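Local coordinates for Lin2722 protein (Listeria innocua, PDB 3DS8) that is of unknown function but has an alpha/beta-hydrolase fold and may be a serine hydrolase, at residues 3-9 against 93-99; 81-85 against 118-122. One frame throughout, in Å; residues are numbered along the deposited sequence.

Contact 1. Residues 3-9 against 93-99; sequences QIPIILI and FTQMDGV
Pro5 meets Phe93 over the face of the aromatic ring: its CG sits 3.9 Å from the centroid of the Phe93 ring and 18° off the ring normal, a CH-pi contact. Gln3 takes the rim of the same ring, OE1 lying in the ring plane 3.4 Å from Phe93 CE1, with the amide turned 43° against the ring. The Gln3 side chain gets there because CG stands beside the backbone N (chi1 -78°) and the chain beyond it is extended.

Past the ring, 6-9 and 95-99 run as adjacent parallel strands near the middle of the alpha/beta-hydrolase sheet. Asp97 N donates to Pro5 O at 2.9 Å, and the ladder runs on through Ile7 N to Asp97 O, Val99 N to Ile7 O, and Ile9 N to Val99 O. Before the strands pair, where the backbones stand further apart, a water donates to Gln3 O and accepts from Gln95 N, bridging the two segments.

On the face carrying Ile7, its CG2 lies 3.6 Å from Gly98 CA, so the methyl comes down almost on the glycine backbone. CE of Met96, a selenomethionine, meets the same Ile7 methyl, CG2, at 3.8 Å. Helix 73-91 covers this face, Leu80 and Met84 packing on Ile7. Leu8 and Val99, on the face that also bears Ile6, lie side by side and point the same way, Leu8 CD2 3.7 Å from Val99 CB.

Ile4 CG2 packs 3.9 Å from Asp97 OD2, an oxygen that is salt-bridged to Arg59 and Arg125, while OD1 accepts from the backbone N of Lys126. A buried carboxylate with its two oxygens both engaged in this way probably remains ionised, its charge balanced by the two arginines, beside a pairing made largely by backbone bonds and apolar side chains.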
loop_
_atom_site.group_PDB
_atom_site.type_symbol
_atom_site.label_atom_id
_atom_site.label_comp_id
_atom_site.label_asym_id
_atom_site.label_seq_id
_atom_site.Cartn_x
_atom_site.Cartn_y
_atom_site.Cartn_z
ATOM N N GLN A 3 19.249 -6.517 0.600
ATOM C CA GLN A 3 18.026 -6.985 1.272
ATOM C C GLN A 3 16.897 -6.098 0.845
ATOM O O GLN A 3 17.103 -4.865 0.718
ATOM C CB GLN A 3 18.147 -6.855 2.786
ATOM C CG GLN A 3 18.970 -7.939 3.462
ATOM C CD GLN A 3 19.329 -7.565 4.884
ATOM O OE1 GLN A 3 18.688 -6.713 5.487
ATOM N NE2 GLN A 3 20.353 -8.201 5.427
ATOM N N ILE A 4 15.709 -6.670 0.641
ATOM C CA ILE A 4 14.573 -5.833 0.329
ATOM C C ILE A 4 13.536 -5.945 1.449
ATOM O O ILE A 4 12.870 -6.955 1.575
ATOM C CB ILE A 4 13.947 -6.132 -1.045
ATOM C CG1 ILE A 4 15.005 -5.968 -2.162
ATOM C CG2 ILE A 4 12.791 -5.135 -1.296
ATOM C CD1 ILE A 4 14.421 -6.091 -3.601
ATOM N N PRO A 5 13.419 -4.887 2.270
ATOM C CA PRO A 5 12.451 -4.890 3.357
ATOM C C PRO A 5 11.026 -4.766 2.860
ATOM O O PRO A 5 10.780 -4.308 1.734
ATOM C CB PRO A 5 12.838 -3.675 4.210
ATOM C CG PRO A 5 13.506 -2.774 3.260
ATOM C CD PRO A 5 14.186 -3.636 2.222
ATOM N N ILE A 6 10.113 -5.124 3.734
ATOM C CA ILE A 6 8.690 -4.957 3.478
ATOM C C ILE A 6 8.123 -4.054 4.571
ATOM O O ILE A 6 8.102 -4.439 5.736
ATOM C CB ILE A 6 7.968 -6.295 3.519
ATOM C CG1 ILE A 6 8.577 -7.292 2.497
ATOM C CG2 ILE A 6 6.416 -6.024 3.384
ATOM C CD1 ILE A 6 8.149 -8.740 2.773
ATOM N N ILE A 7 7.725 -2.838 4.202
ATOM C CA ILE A 7 7.116 -1.898 5.152
ATOM C C ILE A 7 5.598 -2.137 5.215
ATOM O O ILE A 7 4.910 -2.173 4.186
ATOM C CB ILE A 7 7.456 -0.447 4.842
ATOM C CG1 ILE A 7 7.031 0.474 5.980
ATOM C CG2 ILE A 7 6.791 0.099 3.622
ATOM C CD1 ILE A 7 7.799 1.746 5.982
ATOM N N LEU A 8 5.082 -2.285 6.423
ATOM C CA LEU A 8 3.632 -2.476 6.690
ATOM C C LEU A 8 3.094 -1.212 7.328
ATOM O O LEU A 8 3.557 -0.761 8.400
ATOM C CB LEU A 8 3.375 -3.651 7.627
ATOM C CG LEU A 8 3.957 -4.981 7.131
ATOM C CD1 LEU A 8 3.675 -6.094 8.202
ATOM C CD2 LEU A 8 3.483 -5.357 5.705
ATOM N N ILE A 9 2.064 -0.647 6.697
ATOM C CA ILE A 9 1.487 0.631 7.136
ATOM C C ILE A 9 -0.015 0.489 7.396
ATOM O O ILE A 9 -0.759 0.063 6.510
ATOM C CB ILE A 9 1.746 1.784 6.163
ATOM C CG1 ILE A 9 3.239 1.910 5.887
ATOM C CG2 ILE A 9 1.185 3.076 6.743
ATOM C CD1 ILE A 9 3.625 3.094 5.035
ATOM N N PHE A 93 19.366 0.141 2.526
ATOM C CA PHE A 93 18.424 -0.472 1.603
ATOM C C PHE A 93 18.175 0.457 0.429
ATOM O O PHE A 93 17.736 1.576 0.619
ATOM C CB PHE A 93 17.063 -0.715 2.265
ATOM C CG PHE A 93 17.094 -1.566 3.514
ATOM C CD1 PHE A 93 17.686 -2.821 3.512
ATOM C CD2 PHE A 93 16.511 -1.114 4.687
ATOM C CE1 PHE A 93 17.682 -3.618 4.671
ATOM C CE2 PHE A 93 16.494 -1.901 5.847
ATOM C CZ PHE A 93 17.109 -3.144 5.838
ATOM N N THR A 94 18.383 -0.018 -0.789
ATOM C CA THR A 94 18.124 0.850 -1.939
ATOM C C THR A 94 16.694 0.725 -2.472
ATOM O O THR A 94 16.230 1.621 -3.167
ATOM C CB THR A 94 19.105 0.562 -3.056
ATOM O OG1 THR A 94 19.032 -0.818 -3.376
ATOM C CG2 THR A 94 20.532 0.905 -2.612
ATOM N N GLN A 95 16.045 -0.407 -2.169
ATOM C CA GLN A 95 14.632 -0.675 -2.511
ATOM C C GLN A 95 13.879 -1.157 -1.294
ATOM O O GLN A 95 14.480 -1.697 -0.382
ATOM C CB GLN A 95 14.511 -1.766 -3.562
ATOM C CG GLN A 95 15.226 -1.487 -4.857
ATOM C CD GLN A 95 14.950 -2.573 -5.870
ATOM O OE1 GLN A 95 15.582 -3.632 -5.857
ATOM N NE2 GLN A 95 14.001 -2.318 -6.740
HETATM N N MSE A 96 12.546 -0.998 -1.320
HETATM C CA MSE A 96 11.669 -1.606 -0.344
HETATM C C MSE A 96 10.322 -1.896 -1.007
HETATM O O MSE A 96 9.960 -1.244 -1.963
HETATM C CB MSE A 96 11.447 -0.655 0.801
HETATM C CG MSE A 96 10.673 0.521 0.429
HETATM SE SE MSE A 96 10.585 1.732 1.986
HETATM C CE MSE A 96 8.860 2.616 1.601
ATOM N N ASP A 97 9.619 -2.867 -0.471
ATOM C CA ASP A 97 8.221 -3.125 -0.825
ATOM C C ASP A 97 7.333 -2.579 0.296
ATOM O O ASP A 97 7.809 -2.360 1.398
ATOM C CB ASP A 97 8.002 -4.600 -0.973
ATOM C CG ASP A 97 8.834 -5.194 -2.053
ATOM O OD1 ASP A 97 9.109 -4.512 -3.043
ATOM O OD2 ASP A 97 9.160 -6.382 -1.913
ATOM N N GLY A 98 6.095 -2.246 0.000
ATOM C CA GLY A 98 5.189 -1.742 1.019
ATOM C C GLY A 98 3.783 -2.284 0.877
ATOM O O GLY A 98 3.315 -2.493 -0.224
ATOM N N VAL A 99 3.149 -2.537 2.008
ATOM C CA VAL A 99 1.762 -2.927 2.081
ATOM C C VAL A 99 1.100 -1.907 2.978
ATOM O O VAL A 99 1.530 -1.701 4.111
ATOM C CB VAL A 99 1.577 -4.298 2.706
ATOM C CG1 VAL A 99 0.075 -4.678 2.676
ATOM C CG2 VAL A 99 2.426 -5.359 1.993
HETATM O O HOH W 1 17.488 -2.967 -1.143
#

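Contact 2. Residues 81-85 against 118-122; sequences KIAME and DKTVP
Lys81 reaches toward Asp118 by leaving the helix with CG anti to the backbone N (chi1 156°) and then bending at chi2 (90°), which carries its end across the Asp118 side chain at about a right angle. The fit there is tight and the exact placing of the lysine end doubtful. The ammonium is held more closely by Glu85, one helical turn on: Lys81 NZ lies 2.7 Å from Glu85 OE2 and approaches it from above the carboxylate plane. A water accepts from Lys81 NZ and donates to Asp118 OD2; the closer link to the aspartate runs through this water, the direct salt bridge from Lys81 NZ to Asp118 OD2 being long. Sitting between two carboxylates, the lysine would offset much of their mutual repulsion.

The second Asp118 oxygen turns back on its own loop. OD1 accepts from Thr120 N at 2.9 Å, closing an Asx turn, and from Thr120 OG1; both donors come from the same face of the carboxylate, which limits its rotation and leaves OD2 on the side of the lysine and its water.

Beneath these polar groups, Val121 CG1 packs against two aliphatic stems, 3.4 Å from Glu85 CG and 3.5 Å from Lys81 CD. Met84, a selenomethionine, adds CB at 3.8 Å from Pro122 CD, and Tyr111 of helix 103-114 packs on both Met84 and Val121. The backbones are joined by a water donating to Glu85 O and to Thr120 O, and by a CA-H...O contact from Glu85 CA to Thr120 O.

The arrangement is a type I turn, Asp118 to Val121, reinforced by an Asx turn and packed on helix 73-91; in the alpha/beta-hydrolase fold it lies on the return from helix 103-114 to strand 123-130 that completes the beta-alpha-beta crossover from strand 95-101.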
loop_
_atom_site.group_PDB
_atom_site.type_symbol
_atom_site.label_atom_id
_atom_site.label_comp_id
_atom_site.label_asym_id
_atom_site.label_seq_id
_atom_site.Cartn_x
_atom_site.Cartn_y
_atom_site.Cartn_z
ATOM N N LYS A 81 8.870 9.653 4.464
ATOM C CA LYS A 81 10.141 10.026 3.814
ATOM C C LYS A 81 11.230 10.346 4.829
ATOM O O LYS A 81 12.347 9.888 4.726
ATOM C CB LYS A 81 9.948 11.237 2.873
ATOM C CG LYS A 81 11.203 12.121 2.567
ATOM C CD LYS A 81 11.909 11.619 1.395
ATOM C CE LYS A 81 12.922 12.628 0.824
ATOM N NZ LYS A 81 13.390 13.798 1.644
ATOM N N ILE A 82 10.886 11.131 5.842
ATOM C CA ILE A 82 11.850 11.522 6.866
ATOM C C ILE A 82 12.384 10.273 7.578
ATOM O O ILE A 82 13.592 10.121 7.778
ATOM C CB ILE A 82 11.229 12.518 7.873
ATOM C CG1 ILE A 82 10.919 13.856 7.157
ATOM C CG2 ILE A 82 12.143 12.733 9.080
ATOM C CD1 ILE A 82 10.011 14.804 7.963
ATOM N N ALA A 83 11.478 9.378 7.915
ATOM C CA ALA A 83 11.830 8.117 8.575
ATOM C C ALA A 83 12.609 7.168 7.648
ATOM O O ALA A 83 13.561 6.479 8.088
ATOM C CB ALA A 83 10.575 7.453 9.100
HETATM N N MSE A 84 12.222 7.114 6.385
HETATM C CA MSE A 84 12.956 6.304 5.395
HETATM C C MSE A 84 14.374 6.815 5.131
HETATM O O MSE A 84 15.264 5.991 4.874
HETATM C CB MSE A 84 12.201 6.210 4.077
HETATM C CG MSE A 84 10.905 5.454 4.180
HETATM SE SE MSE A 84 11.137 3.588 4.900
HETATM C CE MSE A 84 10.778 3.926 6.843
ATOM N N GLU A 85 14.602 8.127 5.268
ATOM C CA GLU A 85 15.982 8.659 5.184
ATOM C C GLU A 85 16.816 8.044 6.321
ATOM O O GLU A 85 17.959 7.647 6.118
ATOM C CB GLU A 85 16.038 10.187 5.243
ATOM C CG GLU A 85 15.483 10.840 4.021
ATOM C CD GLU A 85 15.294 12.369 4.177
ATOM O OE1 GLU A 85 14.956 12.846 5.286
ATOM O OE2 GLU A 85 15.439 13.086 3.171
ATOM N N ASP A 118 14.738 9.861 -5.583
ATOM C CA ASP A 118 15.459 10.391 -4.431
ATOM C C ASP A 118 16.337 9.292 -3.851
ATOM O O ASP A 118 15.829 8.371 -3.232
ATOM C CB ASP A 118 14.461 10.919 -3.388
ATOM C CG ASP A 118 15.132 11.674 -2.269
ATOM O OD1 ASP A 118 16.318 11.368 -1.965
ATOM O OD2 ASP A 118 14.491 12.595 -1.705
ATOM N N LYS A 119 17.655 9.424 -4.043
ATOM C CA LYS A 119 18.626 8.422 -3.604
ATOM C C LYS A 119 18.822 8.364 -2.085
ATOM O O LYS A 119 19.461 7.457 -1.592
ATOM C CB LYS A 119 19.975 8.652 -4.301
ATOM C CG LYS A 119 19.919 8.358 -5.801
ATOM C CD LYS A 119 21.101 8.942 -6.533
ATOM C CE LYS A 119 20.962 8.756 -8.058
ATOM N NZ LYS A 119 21.736 9.785 -8.797
ATOM N N THR A 120 18.270 9.316 -1.339
ATOM C CA THR A 120 18.385 9.280 0.126
ATOM C C THR A 120 17.330 8.396 0.798
ATOM O O THR A 120 17.401 8.159 2.003
ATOM C CB THR A 120 18.287 10.681 0.743
ATOM O OG1 THR A 120 16.942 11.174 0.591
ATOM C CG2 THR A 120 19.344 11.609 0.117
ATOM N N VAL A 121 16.334 7.927 0.041
ATOM C CA VAL A 121 15.381 6.960 0.601
ATOM C C VAL A 121 15.273 5.718 -0.296
ATOM O O VAL A 121 15.583 5.804 -1.479
ATOM C CB VAL A 121 13.968 7.594 0.803
ATOM C CG1 VAL A 121 14.042 8.819 1.724
ATOM C CG2 VAL A 121 13.342 7.962 -0.545
ATOM N N PRO A 122 14.808 4.584 0.262
ATOM C CA PRO A 122 14.678 3.411 -0.601
ATOM C C PRO A 122 13.609 3.616 -1.679
ATOM O O PRO A 122 12.565 4.231 -1.440
ATOM C CB PRO A 122 14.319 2.305 0.368
ATOM C CG PRO A 122 14.690 2.849 1.741
ATOM C CD PRO A 122 14.369 4.270 1.628
HETATM O O HOH W 2 15.698 14.229 0.136
HETATM O O HOH W 3 19.331 8.420 3.796
#

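From the N terminus the chain enters the sheet at 6-9, and contact 1 closes a long excursion through strands 36-42, 46-50 and 61-66 and helix 73-91 when it returns as strand 95-101 beside its start. Contact 2 begins inside that excursion, at 81-85, and closes beyond it, at 118-122, so the two loops cross rather than nest. They meet in the layer between helix and sheet, where Met84 touches Met96 and Ile7, and Pro122 packs against the chain at Phe93 and Gln95. Together they tie strands 6-9 and 95-101, helix 73-91 and the lead-in to strand 123-130; strand 95-101 runs on to a probable nucleophile elbow at Ser102.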